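Local structure of hydrogenase maturation factor (Thermoanaerobacter tengcongensis, 3VTI) at residues 185-190 and 195-200; 42-47 and 158-163; 71-76 and 91-96; 207-212 and 288-293; 165-170 and 238-243. The protein probably catalyses the ATP-dependent dehydration of a carbamoyl group, received from HypF, to a nitrile during maturation of [NiFe]-hydrogenases. All coordinates share one frame; numbering follows the deposited sequence.

Contact 1: residues 185-190 and 195-200; sequences EKLMTL and KVLRDP. With MG (magnesium ion), chain K.
Leu197 meets two side chains of the preceding helical segment, and its two methyl branches divide the work. CD1 goes to the sulfur of Met188, with SD and CD1 3.9 Å apart, while CD2 faces CD1 of Leu187 at 4.3 Å. Met188 and Leu197 pass alongside each other in opposite directions, so it is the flank of the thioether, not its end, that lies on the leucine. The bend of the Met188 chain at chi2 (-39°) brings SD in toward Leu197, and chi3 sets only the terminal methyl. Val255 of strand 254-257 touches both leucines and completes the apolar layer. Strand 194-198 forms one border of the seven-stranded sheet in this chain, and Lys195 and Val196 both face Val256 in a classic beta bulge. Just past the strand, Asp199 binds magnesium through OD1 at 2.4 Å, whereas its OD2 stays 3.6 Å from the metal, evidence for a one-oxygen ligand. A water (2.4 Å from the ion), Asp22 and Asp60 also bind the metal, and Arg198 NE forms a salt bridge with OD2 of Asp22. The chemistry thus changes within three residues: buried hydrocarbon and sulfur at Leu197 give way to a carboxylate site whose concentrated negative charge is probably balanced in part by the arginine and the magnesium.

Contact 2: residues 42-47 and 158-163; sequences LFFPGG and MAVMSA
With chi1 at 49°, CG of Phe44 lies between its own backbone N and carbonyl carbon, and chi2 near -90° turns the ring so that one face looks onto Val160 of the helix. CG1 of Val160 stands 4.3 Å above that face, offset toward the rim. Against the opposite face lies the carbon C of Gly47, 3.6 Å above the plane and over its centre, so the ring is packed between the helix and its own turn. That turn is a type II beta turn from Phe44 to Gly47, closed by Gly47 N to Phe44 O (3.0 Å) and, in return, by Phe44 N to Gly47 O (3.1 Å). Pro45 at its corner adds CD against CB of Ala163 at 4.0 Å, one helical turn beyond Ala159, whose CB approaches the Pro45 carbonyl. The hairpin of strands 43-44 and 47-48 in the N-terminal half therefore rests on helix 155-164 of the C-terminal half; Phe44 also meets the His156 ring at about 90°, while Met158 reaches helix 231-240.

Contact 3: residues 71-76 and 91-96; sequences LTAAFI and KSMAEA
Beside Met93, whose thioether meets Phe75 across this contact, Ser92 OG has two hydrogen-bond partners, OD1 of Asp48 and the backbone O of Lys88. The segments belong to a beta-alpha-beta unit in which helix 83-100 links the parallel strands 66-78 and 103-112, and Met93 points from the helix onto the sheet. It makes a Met-aromatic contact at the ring edge: SD is 4.6 Å from the centroid of Phe75, and the line to it is 75° off the ring normal. An extended chi2 (-175°) carries the sulfur out to the strand, and the bend at chi3 (85°) turns CE toward Ala73. Replacing Met93 by an alanine would probably leave the Phe75 edge and the Ala73 methyl without their partner and open a gap between helix and sheet. Val54 of helix 49-60 and Ile122 of strand 120-130 also touch Met93. The second subunit reaches the same core, with its Phe8 on Phe75 and its Phe12 on Met93. The sulfur sits beside the CE2-CZ bond at the ring edge, SD being 3.5 Å from each of these atoms of Phe75, while the methyl CE lies 4.0 Å from CB of Ala73.

Contact 4: residues 207-212 and 288-293; sequences EVLYEI and KLVTIN
Tyr210 and Val290 make a CH-pi contact: CG2 of the valine stands 3.8 Å from the ring centroid and 3° off the normal, over the centre of one face. CB of Val290 approaches the same face nearer the hydroxyl end, 3.9 Å from both CE2 and CZ of Tyr210. The purely aliphatic part of the contact uses the other valine branch. CG1 lies 4.0 Å from CB of Leu209, with CD1 of that leucine also in contact, and the two side chains cross at about a right angle. Val290 can serve both neighbours because chi1 of -178° places CG1 opposite its backbone N and leaves CG2 to the tyrosine. In the alpha/beta C-terminal domain related to AIR synthase, helix 204-216 packs here on the mixed sheet, where strand 290-293 runs between strands 219-223 and 299-301; Leu209 also touches Ile220. The polar link lies at the ring's far end, where Tyr210 OH hydrogen-bonds to the backbone O of Val302. An alanine at Tyr210 is likely to leave CG2 of Val290 without the face it packs on and the Val302 carbonyl without this donor. Val290 itself has a backbone hydrogen bond with Val302.

Contact 5: residues 165-170 and 238-243; sequences EELQFD and EFMGID
Leu167 and Met240 reach toward each other tip to tip, with CD1 of the leucine 4.2 Å from both SD and CE of the methionine. In the C-terminal domain related to AIR synthase, this apolar bridge joins the loop after helix 155-164 to the last part of helix 231-240. The second touch, at the same range, sets a carboxylate oxygen against a ring edge: Asp170 OD1 is 4.2 Å from CE2 of Phe239, with the carboxylate plane turned 83° from the ring. Outside the two segments, OD2 of Asp170 pairs with a basic side chain of another protein chain, HypF. Next come the groups that position these residues. Phe169, a buried residue of the loop, packs on Met158, Ser162 and Ala236, and Ser162 OG hydrogen-bonds to Leu167 O. After Met240 the chain turns away at Gly241, where phi is positive (66°). Within the loop, Gln168 NE2 gives its hydrogen to the Phe169 O at 2.8 Å, approaching in the carbonyl plane on a lone pair, with an N-H...O angle of 150°.

Overall arrangement
Contacts 1 and 4 are coupled directly: Arg198 NH1 forms a 3.0 Å salt bridge with Glu211 OE1, and Val208 CG2 packs 3.5 Å from CA of Pro200. Contact 1 carries a magnesium ligand, whereas the Leu209 side chain of contact 4 is about 14 Å from the ion. Contacts 2 and 5 adjoin where helix 155-164 runs into the loop 165-170, with Met161 CG 3.8 Å from Leu167 CD1 and centres 13 Å apart; both lie away from the metal. Contact 3, in the N-terminal domain, comes within about 6 Å of contact 2 at the nearest atoms without touching it. The centre of contact 1 is 32 Å from that of contact 5, at the HypF interface, on the opposite side of the chain's centre.

Contact 1: residues 185-190 and 195-200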
# COMPACT_ATOMS: atom_id res chain seq x y z
N GLU C 185 9.98 5.93 -29.50
CA GLU C 185 11.15 6.53 -30.13
C GLU C 185 11.07 6.46 -31.67
O GLU C 185 11.44 7.42 -32.36
CB GLU C 185 12.44 5.86 -29.62
CG GLU C 185 13.73 6.48 -30.18
CD GLU C 185 14.99 5.78 -29.66
OE1 GLU C 185 15.48 6.14 -28.56
OE2 GLU C 185 15.50 4.88 -30.36
N LYS C 186 10.60 5.34 -32.21
CA LYS C 186 10.47 5.18 -33.66
C LYS C 186 9.30 5.99 -34.22
O LYS C 186 9.32 6.41 -35.37
CB LYS C 186 10.36 3.71 -34.08
CG LYS C 186 11.58 2.86 -33.77
CD LYS C 186 11.35 1.39 -34.12
CE LYS C 186 11.66 1.10 -35.59
NZ LYS C 186 10.98 -0.14 -36.07
N LEU C 187 8.28 6.19 -33.39
CA LEU C 187 7.14 7.02 -33.78
C LEU C 187 7.53 8.49 -33.80
O LEU C 187 7.11 9.23 -34.67
CB LEU C 187 5.95 6.81 -32.85
CG LEU C 187 4.99 5.66 -33.13
CD1 LEU C 187 4.06 5.41 -31.95
CD2 LEU C 187 4.18 5.89 -34.41
N MET C 188 8.36 8.89 -32.84
CA MET C 188 8.75 10.29 -32.69
C MET C 188 9.67 10.75 -33.83
O MET C 188 10.07 11.92 -33.88
CB MET C 188 9.37 10.55 -31.32
CG MET C 188 8.38 10.43 -30.13
SD MET C 188 6.70 11.08 -30.39
CE MET C 188 6.99 12.83 -30.67
N THR C 189 9.98 9.83 -34.74
CA THR C 189 10.56 10.17 -36.04
C THR C 189 9.61 11.10 -36.79
O THR C 189 10.06 11.97 -37.55
CB THR C 189 10.79 8.91 -36.89
OG1 THR C 189 11.76 8.08 -36.26
CG2 THR C 189 11.31 9.27 -38.27
N LEU C 190 8.31 10.91 -36.57
CA LEU C 190 7.27 11.71 -37.24
C LEU C 190 7.08 13.11 -36.64
O LEU C 190 6.27 13.89 -37.15
CB LEU C 190 5.95 10.94 -37.29
CG LEU C 190 5.95 9.57 -37.98
CD1 LEU C 190 4.55 8.99 -38.04
CD2 LEU C 190 6.57 9.63 -39.38
N LYS C 195 0.45 13.65 -32.46
CA LYS C 195 -0.28 14.65 -31.69
C LYS C 195 -0.59 14.21 -30.27
O LYS C 195 -0.40 14.98 -29.33
CB LYS C 195 -1.54 15.07 -32.45
CG LYS C 195 -1.23 16.00 -33.61
CD LYS C 195 -2.39 16.05 -34.54
CE LYS C 195 -2.58 17.43 -35.16
NZ LYS C 195 -3.10 18.41 -34.17
N VAL C 196 -1.03 12.96 -30.10
CA VAL C 196 -1.38 12.42 -28.78
C VAL C 196 -0.81 11.02 -28.59
O VAL C 196 -0.82 10.20 -29.52
CB VAL C 196 -2.90 12.36 -28.55
CG1 VAL C 196 -3.23 11.71 -27.18
CG2 VAL C 196 -3.51 13.75 -28.66
N LEU C 197 -0.32 10.75 -27.39
CA LEU C 197 0.15 9.43 -27.01
C LEU C 197 -0.36 9.14 -25.60
O LEU C 197 -0.13 9.93 -24.69
CB LEU C 197 1.68 9.36 -27.03
CG LEU C 197 2.41 9.36 -28.38
CD1 LEU C 197 3.90 9.44 -28.16
CD2 LEU C 197 2.07 8.14 -29.21
N ARG C 198 -1.06 8.03 -25.44
CA ARG C 198 -1.48 7.58 -24.11
C ARG C 198 -1.67 6.07 -24.04
O ARG C 198 -2.24 5.46 -24.94
CB ARG C 198 -2.76 8.30 -23.65
CG ARG C 198 -3.21 7.91 -22.25
CD ARG C 198 -4.16 8.94 -21.66
NE ARG C 198 -3.45 10.16 -21.27
CZ ARG C 198 -4.02 11.22 -20.71
NH1 ARG C 198 -5.32 11.25 -20.44
NH2 ARG C 198 -3.27 12.27 -20.40
N ASP C 199 -1.17 5.48 -22.97
CA ASP C 199 -1.38 4.07 -22.70
C ASP C 199 -2.73 3.82 -22.01
O ASP C 199 -3.03 4.45 -20.99
CB ASP C 199 -0.21 3.49 -21.89
CG ASP C 199 0.06 4.25 -20.59
OD1 ASP C 199 -0.28 5.45 -20.49
OD2 ASP C 199 0.65 3.62 -19.68
N PRO C 200 -3.56 2.91 -22.57
CA PRO C 200 -4.90 2.69 -22.05
C PRO C 200 -4.81 1.74 -20.87
O PRO C 200 -4.94 0.53 -21.03
CB PRO C 200 -5.66 2.07 -23.23
CG PRO C 200 -4.60 1.64 -24.24
CD PRO C 200 -3.24 1.98 -23.67
MG MG K . -0.56 6.81 -18.55
O HOH W 1 -1.33 8.55 -17.09

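Contact 2: residues 42-47 and 158-163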
# COMPACT_ATOMS: atom_id res chain seq x y z
N LEU C 42 0.44 -10.56 -7.11
CA LEU C 42 1.72 -9.92 -7.41
C LEU C 42 2.43 -10.59 -8.58
O LEU C 42 3.22 -9.95 -9.27
CB LEU C 42 2.63 -9.96 -6.18
CG LEU C 42 2.05 -9.42 -4.87
CD1 LEU C 42 2.86 -9.93 -3.69
CD2 LEU C 42 1.97 -7.90 -4.87
N PHE C 43 2.15 -11.87 -8.76
CA PHE C 43 2.68 -12.68 -9.85
C PHE C 43 1.52 -13.25 -10.66
O PHE C 43 0.68 -13.98 -10.13
CB PHE C 43 3.56 -13.81 -9.31
CG PHE C 43 4.64 -13.34 -8.38
CD1 PHE C 43 4.42 -13.30 -7.00
CD2 PHE C 43 5.88 -12.93 -8.87
CE1 PHE C 43 5.40 -12.86 -6.13
CE2 PHE C 43 6.87 -12.48 -8.01
CZ PHE C 43 6.63 -12.45 -6.64
N PHE C 44 1.49 -12.90 -11.94
CA PHE C 44 0.39 -13.26 -12.81
C PHE C 44 0.94 -13.69 -14.17
O PHE C 44 2.06 -13.32 -14.51
CB PHE C 44 -0.56 -12.06 -12.97
CG PHE C 44 0.15 -10.78 -13.32
CD1 PHE C 44 0.60 -9.93 -12.32
CD2 PHE C 44 0.38 -10.43 -14.65
CE1 PHE C 44 1.27 -8.75 -12.64
CE2 PHE C 44 1.04 -9.25 -14.97
CZ PHE C 44 1.48 -8.41 -13.96
N PRO C 45 0.16 -14.45 -14.94
CA PRO C 45 0.65 -14.83 -16.26
C PRO C 45 1.17 -13.63 -17.06
O PRO C 45 0.47 -12.62 -17.19
CB PRO C 45 -0.58 -15.44 -16.92
CG PRO C 45 -1.33 -16.05 -15.78
CD PRO C 45 -1.16 -15.05 -14.66
N GLY C 46 2.41 -13.73 -17.53
CA GLY C 46 2.99 -12.70 -18.38
C GLY C 46 3.72 -11.58 -17.65
O GLY C 46 4.28 -10.69 -18.29
N GLY C 47 3.71 -11.63 -16.32
CA GLY C 47 4.40 -10.61 -15.54
C GLY C 47 4.28 -10.70 -14.03
O GLY C 47 3.87 -11.72 -13.46
N MET C 158 -7.84 -8.59 -18.56
CA MET C 158 -8.42 -9.92 -18.50
C MET C 158 -7.48 -10.93 -17.83
O MET C 158 -7.94 -11.85 -17.16
CB MET C 158 -8.88 -10.40 -19.88
CG MET C 158 -9.71 -11.68 -19.85
SD MET C 158 -11.09 -11.68 -18.66
CE MET C 158 -12.28 -10.65 -19.52
N ALA C 159 -6.18 -10.75 -18.00
CA ALA C 159 -5.20 -11.67 -17.41
C ALA C 159 -5.22 -11.65 -15.88
O ALA C 159 -5.32 -12.71 -15.26
CB ALA C 159 -3.79 -11.39 -17.95
N VAL C 160 -5.14 -10.47 -15.28
CA VAL C 160 -5.15 -10.38 -13.82
C VAL C 160 -6.53 -10.73 -13.25
O VAL C 160 -6.61 -11.38 -12.21
CB VAL C 160 -4.57 -9.03 -13.25
CG1 VAL C 160 -3.47 -8.49 -14.15
CG2 VAL C 160 -5.65 -7.99 -13.03
N MET C 161 -7.60 -10.34 -13.94
CA MET C 161 -8.96 -10.79 -13.62
C MET C 161 -9.04 -12.32 -13.51
O MET C 161 -9.54 -12.85 -12.52
CB MET C 161 -9.93 -10.27 -14.70
CG MET C 161 -11.32 -10.91 -14.73
SD MET C 161 -12.66 -9.80 -14.26
CE MET C 161 -12.67 -8.63 -15.61
N SER C 162 -8.53 -13.00 -14.53
CA SER C 162 -8.53 -14.46 -14.61
C SER C 162 -7.76 -15.11 -13.46
O SER C 162 -8.22 -16.09 -12.87
CB SER C 162 -7.96 -14.91 -15.95
OG SER C 162 -7.85 -16.32 -16.00
N ALA C 163 -6.58 -14.57 -13.17
CA ALA C 163 -5.75 -15.09 -12.09
C ALA C 163 -6.32 -14.74 -10.72
O ALA C 163 -6.34 -15.58 -9.83
CB ALA C 163 -4.33 -14.57 -12.24

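Contact 3: residues 71-76 and 91-96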
# COMPACT_ATOMS: atom_id res chain seq x y z
N LEU C 71 14.61 6.74 -13.06
CA LEU C 71 13.45 6.31 -12.29
C LEU C 71 13.74 6.27 -10.80
O LEU C 71 14.87 6.03 -10.37
CB LEU C 71 12.98 4.93 -12.75
CG LEU C 71 11.81 4.85 -13.73
CD1 LEU C 71 12.24 5.22 -15.14
CD2 LEU C 71 11.19 3.46 -13.70
N THR C 72 12.71 6.51 -10.00
CA THR C 72 12.81 6.29 -8.58
C THR C 72 11.95 5.09 -8.25
O THR C 72 10.98 4.81 -8.95
CB THR C 72 12.32 7.50 -7.80
OG1 THR C 72 11.03 7.86 -8.27
CG2 THR C 72 13.28 8.69 -7.98
N ALA C 73 12.32 4.36 -7.20
CA ALA C 73 11.56 3.18 -6.79
C ALA C 73 11.31 3.20 -5.28
O ALA C 73 12.24 3.14 -4.49
CB ALA C 73 12.26 1.90 -7.21
N ALA C 74 10.03 3.30 -4.91
CA ALA C 74 9.65 3.27 -3.52
C ALA C 74 8.86 1.99 -3.21
O ALA C 74 7.91 1.65 -3.92
CB ALA C 74 8.85 4.50 -3.17
N PHE C 75 9.28 1.30 -2.15
CA PHE C 75 8.70 0.04 -1.74
C PHE C 75 8.09 0.17 -0.35
O PHE C 75 8.75 0.64 0.58
CB PHE C 75 9.78 -1.04 -1.68
CG PHE C 75 10.48 -1.30 -2.97
CD1 PHE C 75 11.64 -0.59 -3.30
CD2 PHE C 75 10.01 -2.27 -3.85
CE1 PHE C 75 12.31 -0.83 -4.49
CE2 PHE C 75 10.67 -2.51 -5.04
CZ PHE C 75 11.83 -1.79 -5.36
N ILE C 76 6.84 -0.25 -0.22
CA ILE C 76 6.19 -0.30 1.08
C ILE C 76 5.85 -1.76 1.37
O ILE C 76 4.99 -2.33 0.70
CB ILE C 76 4.92 0.61 1.11
CG1 ILE C 76 5.32 2.07 0.80
CG2 ILE C 76 4.22 0.49 2.45
CD1 ILE C 76 4.17 3.01 0.49
N LYS C 91 14.46 -8.35 -9.17
CA LYS C 91 15.04 -8.89 -10.41
C LYS C 91 14.24 -8.47 -11.66
O LYS C 91 14.82 -8.01 -12.64
CB LYS C 91 15.12 -10.42 -10.33
CG LYS C 91 15.92 -11.09 -11.44
CD LYS C 91 15.77 -12.60 -11.38
CE LYS C 91 16.79 -13.32 -12.26
NZ LYS C 91 16.47 -13.17 -13.71
N SER C 92 12.92 -8.64 -11.60
CA SER C 92 12.02 -8.24 -12.69
C SER C 92 12.11 -6.74 -12.98
O SER C 92 12.04 -6.32 -14.14
CB SER C 92 10.58 -8.61 -12.37
OG SER C 92 10.40 -10.00 -12.45
N MET C 93 12.25 -5.94 -11.93
CA MET C 93 12.48 -4.51 -12.05
C MET C 93 13.83 -4.23 -12.71
O MET C 93 13.91 -3.39 -13.61
CB MET C 93 12.40 -3.81 -10.69
CG MET C 93 11.04 -3.84 -10.06
SD MET C 93 10.94 -2.89 -8.54
CE MET C 93 10.61 -1.24 -9.14
N ALA C 94 14.88 -4.92 -12.27
CA ALA C 94 16.19 -4.73 -12.89
C ALA C 94 16.14 -5.04 -14.39
O ALA C 94 16.64 -4.25 -15.20
CB ALA C 94 17.25 -5.58 -12.20
N GLU C 95 15.52 -6.16 -14.76
CA GLU C 95 15.42 -6.59 -16.15
C GLU C 95 14.66 -5.61 -17.04
O GLU C 95 15.06 -5.35 -18.18
CB GLU C 95 14.82 -7.98 -16.25
CG GLU C 95 15.78 -9.08 -15.81
CD GLU C 95 15.10 -10.42 -15.53
OE1 GLU C 95 13.94 -10.42 -15.03
OE2 GLU C 95 15.72 -11.47 -15.81
N ALA C 96 13.56 -5.07 -16.52
CA ALA C 96 12.74 -4.12 -17.27
C ALA C 96 13.45 -2.78 -17.51
O ALA C 96 13.35 -2.21 -18.60
CB ALA C 96 11.41 -3.91 -16.58

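Contact 4: residues 207-212 and 288-293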
# COMPACT_ATOMS: atom_id res chain seq x y z
N GLU C 207 -11.64 4.93 -21.96
CA GLU C 207 -11.32 6.04 -21.06
C GLU C 207 -10.34 7.02 -21.70
O GLU C 207 -10.54 8.23 -21.63
CB GLU C 207 -10.81 5.51 -19.73
CG GLU C 207 -10.54 6.56 -18.66
CD GLU C 207 -11.78 7.31 -18.21
OE1 GLU C 207 -12.88 6.71 -18.10
OE2 GLU C 207 -11.65 8.53 -17.96
N VAL C 208 -9.30 6.49 -22.34
CA VAL C 208 -8.37 7.30 -23.11
C VAL C 208 -9.09 8.18 -24.15
O VAL C 208 -8.86 9.39 -24.21
CB VAL C 208 -7.30 6.41 -23.82
CG1 VAL C 208 -6.54 7.20 -24.91
CG2 VAL C 208 -6.33 5.82 -22.80
N LEU C 209 -9.97 7.58 -24.96
CA LEU C 209 -10.67 8.31 -26.01
C LEU C 209 -11.48 9.47 -25.42
O LEU C 209 -11.48 10.57 -25.97
CB LEU C 209 -11.56 7.39 -26.85
CG LEU C 209 -10.93 6.19 -27.59
CD1 LEU C 209 -11.99 5.34 -28.27
CD2 LEU C 209 -9.84 6.60 -28.59
N TYR C 210 -12.14 9.21 -24.30
CA TYR C 210 -12.90 10.23 -23.58
C TYR C 210 -12.01 11.33 -23.03
O TYR C 210 -12.40 12.50 -23.02
CB TYR C 210 -13.71 9.61 -22.44
CG TYR C 210 -15.10 9.18 -22.84
CD1 TYR C 210 -16.16 10.10 -22.86
CD2 TYR C 210 -15.37 7.87 -23.22
CE1 TYR C 210 -17.44 9.72 -23.24
CE2 TYR C 210 -16.65 7.48 -23.60
CZ TYR C 210 -17.68 8.40 -23.61
OH TYR C 210 -18.95 8.02 -23.99
N GLU C 211 -10.81 10.95 -22.59
CA GLU C 211 -9.84 11.92 -22.09
C GLU C 211 -9.33 12.78 -23.23
O GLU C 211 -9.13 13.99 -23.05
CB GLU C 211 -8.69 11.22 -21.38
CG GLU C 211 -9.04 10.74 -19.97
CD GLU C 211 -8.16 9.60 -19.46
OE1 GLU C 211 -7.37 9.02 -20.26
OE2 GLU C 211 -8.25 9.27 -18.26
N ILE C 212 -9.13 12.17 -24.40
CA ILE C 212 -8.72 12.91 -25.59
C ILE C 212 -9.84 13.86 -26.00
O ILE C 212 -9.58 15.03 -26.28
CB ILE C 212 -8.37 11.98 -26.78
CG1 ILE C 212 -7.14 11.11 -26.46
CG2 ILE C 212 -8.11 12.81 -28.02
CD1 ILE C 212 -6.98 9.91 -27.39
N LYS C 288 -18.48 16.38 -30.27
CA LYS C 288 -17.77 16.20 -29.01
C LYS C 288 -18.17 14.87 -28.36
O LYS C 288 -18.38 14.79 -27.15
CB LYS C 288 -17.98 17.42 -28.11
CG LYS C 288 -17.27 18.66 -28.66
CD LYS C 288 -17.49 19.91 -27.83
CE LYS C 288 -16.75 21.09 -28.47
NZ LYS C 288 -16.97 22.37 -27.75
N LEU C 289 -18.26 13.84 -29.20
CA LEU C 289 -18.77 12.53 -28.81
C LEU C 289 -17.81 11.38 -29.13
O LEU C 289 -17.00 11.47 -30.06
CB LEU C 289 -20.12 12.27 -29.49
CG LEU C 289 -21.41 12.94 -29.00
CD1 LEU C 289 -21.62 12.75 -27.49
CD2 LEU C 289 -21.48 14.42 -29.38
N VAL C 290 -17.92 10.31 -28.35
CA VAL C 290 -17.12 9.11 -28.57
C VAL C 290 -18.04 8.00 -29.07
O VAL C 290 -18.85 7.47 -28.31
CB VAL C 290 -16.35 8.68 -27.29
CG1 VAL C 290 -15.48 7.44 -27.57
CG2 VAL C 290 -15.49 9.82 -26.77
N THR C 291 -17.89 7.67 -30.35
CA THR C 291 -18.79 6.74 -31.03
C THR C 291 -18.05 5.56 -31.67
O THR C 291 -16.90 5.67 -32.08
CB THR C 291 -19.60 7.47 -32.13
OG1 THR C 291 -18.70 8.00 -33.12
CG2 THR C 291 -20.43 8.61 -31.54
N ILE C 292 -18.74 4.42 -31.74
CA ILE C 292 -18.20 3.23 -32.40
C ILE C 292 -19.14 2.74 -33.51
O ILE C 292 -20.34 2.58 -33.30
CB ILE C 292 -17.90 2.09 -31.39
CG1 ILE C 292 -17.32 0.86 -32.11
CG2 ILE C 292 -19.13 1.74 -30.56
CD1 ILE C 292 -16.85 -0.24 -31.21
N ASN C 293 -18.57 2.52 -34.69
CA ASN C 293 -19.32 2.00 -35.83
C ASN C 293 -19.16 0.49 -35.96
O ASN C 293 -18.03 -0.02 -35.93
CB ASN C 293 -18.87 2.68 -37.13
CG ASN C 293 -19.73 3.86 -37.50
OD1 ASN C 293 -20.18 4.63 -36.65
ND2 ASN C 293 -19.97 4.03 -38.80

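Contact 5: residues 165-170 and 238-243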
# COMPACT_ATOMS: atom_id res chain seq x y z
N GLU C 165 -9.47 -13.86 -9.79
CA GLU C 165 -10.79 -14.40 -9.50
C GLU C 165 -10.92 -15.88 -9.86
O GLU C 165 -12.03 -16.42 -9.87
CB GLU C 165 -11.88 -13.57 -10.19
CG GLU C 165 -11.87 -12.09 -9.83
CD GLU C 165 -12.09 -11.81 -8.34
OE1 GLU C 165 -12.66 -12.68 -7.62
OE2 GLU C 165 -11.69 -10.71 -7.88
N GLU C 166 -9.78 -16.52 -10.14
CA GLU C 166 -9.69 -17.97 -10.40
C GLU C 166 -10.58 -18.45 -11.53
O GLU C 166 -11.06 -19.58 -11.52
CB GLU C 166 -9.95 -18.77 -9.11
CG GLU C 166 -8.73 -18.88 -8.21
CD GLU C 166 -9.09 -19.04 -6.75
OE1 GLU C 166 -9.75 -20.04 -6.38
OE2 GLU C 166 -8.67 -18.16 -5.96
N LEU C 167 -10.79 -17.59 -12.51
CA LEU C 167 -11.62 -17.89 -13.67
C LEU C 167 -10.82 -18.69 -14.69
O LEU C 167 -9.86 -18.18 -15.29
CB LEU C 167 -12.14 -16.60 -14.30
CG LEU C 167 -12.79 -15.56 -13.38
CD1 LEU C 167 -12.97 -14.26 -14.12
CD2 LEU C 167 -14.11 -16.05 -12.85
N GLN C 168 -11.21 -19.94 -14.88
CA GLN C 168 -10.58 -20.80 -15.88
C GLN C 168 -11.17 -20.52 -17.26
O GLN C 168 -12.39 -20.44 -17.41
CB GLN C 168 -10.73 -22.28 -15.49
CG GLN C 168 -10.11 -23.28 -16.48
CD GLN C 168 -8.59 -23.15 -16.58
OE1 GLN C 168 -7.86 -23.61 -15.70
NE2 GLN C 168 -8.12 -22.55 -17.67
N PHE C 169 -10.31 -20.35 -18.25
CA PHE C 169 -10.75 -20.18 -19.63
C PHE C 169 -10.19 -21.28 -20.53
O PHE C 169 -9.23 -21.97 -20.15
CB PHE C 169 -10.36 -18.80 -20.17
CG PHE C 169 -11.04 -17.66 -19.47
CD1 PHE C 169 -12.43 -17.59 -19.43
CD2 PHE C 169 -10.29 -16.65 -18.88
CE1 PHE C 169 -13.06 -16.53 -18.78
CE2 PHE C 169 -10.92 -15.59 -18.23
CZ PHE C 169 -12.30 -15.52 -18.18
N ASP C 170 -10.79 -21.44 -21.70
CA ASP C 170 -10.35 -22.43 -22.68
C ASP C 170 -8.91 -22.17 -23.11
O ASP C 170 -8.16 -23.11 -23.38
CB ASP C 170 -11.30 -22.43 -23.89
CG ASP C 170 -12.73 -22.84 -23.52
OD1 ASP C 170 -13.69 -22.20 -24.02
OD2 ASP C 170 -12.89 -23.80 -22.72
N GLU C 238 -16.90 -12.12 -23.96
CA GLU C 238 -18.21 -12.47 -24.52
C GLU C 238 -18.96 -13.41 -23.59
O GLU C 238 -20.19 -13.49 -23.62
CB GLU C 238 -18.04 -13.09 -25.91
CG GLU C 238 -19.19 -12.80 -26.87
CD GLU C 238 -20.41 -13.68 -26.63
OE1 GLU C 238 -21.54 -13.18 -26.79
OE2 GLU C 238 -20.24 -14.87 -26.27
N PHE C 239 -18.22 -14.13 -22.76
CA PHE C 239 -18.82 -15.05 -21.80
C PHE C 239 -19.36 -14.33 -20.58
O PHE C 239 -20.28 -14.82 -19.95
CB PHE C 239 -17.81 -16.10 -21.36
CG PHE C 239 -17.67 -17.25 -22.32
CD1 PHE C 239 -18.66 -17.50 -23.27
CD2 PHE C 239 -16.57 -18.09 -22.25
CE1 PHE C 239 -18.54 -18.56 -24.15
CE2 PHE C 239 -16.44 -19.16 -23.12
CZ PHE C 239 -17.43 -19.40 -24.08
N MET C 240 -18.79 -13.18 -20.27
CA MET C 240 -19.16 -12.41 -19.09
C MET C 240 -19.89 -11.13 -19.46
O MET C 240 -20.25 -10.35 -18.58
CB MET C 240 -17.92 -12.06 -18.27
CG MET C 240 -17.18 -13.25 -17.70
SD MET C 240 -15.65 -12.73 -16.92
CE MET C 240 -16.30 -12.11 -15.37
N GLY C 241 -20.08 -10.91 -20.76
CA GLY C 241 -20.71 -9.69 -21.26
C GLY C 241 -19.93 -8.40 -21.03
O GLY C 241 -20.52 -7.34 -20.82
N ILE C 242 -18.60 -8.50 -21.06
CA ILE C 242 -17.71 -7.36 -20.86
C ILE C 242 -17.29 -6.75 -22.19
O ILE C 242 -17.20 -7.44 -23.20
CB ILE C 242 -16.44 -7.78 -20.06
CG1 ILE C 242 -16.81 -8.16 -18.63
CG2 ILE C 242 -15.40 -6.67 -20.03
CD1 ILE C 242 -15.73 -8.95 -17.90
N ASP C 243 -17.04 -5.44 -22.19
CA ASP C 243 -16.49 -4.72 -23.35
C ASP C 243 -14.98 -4.60 -23.15
O ASP C 243 -14.54 -3.96 -22.20
CB ASP C 243 -17.12 -3.32 -23.46
CG ASP C 243 -16.91 -2.68 -24.83
OD1 ASP C 243 -15.88 -2.94 -25.48
OD2 ASP C 243 -17.80 -1.89 -25.26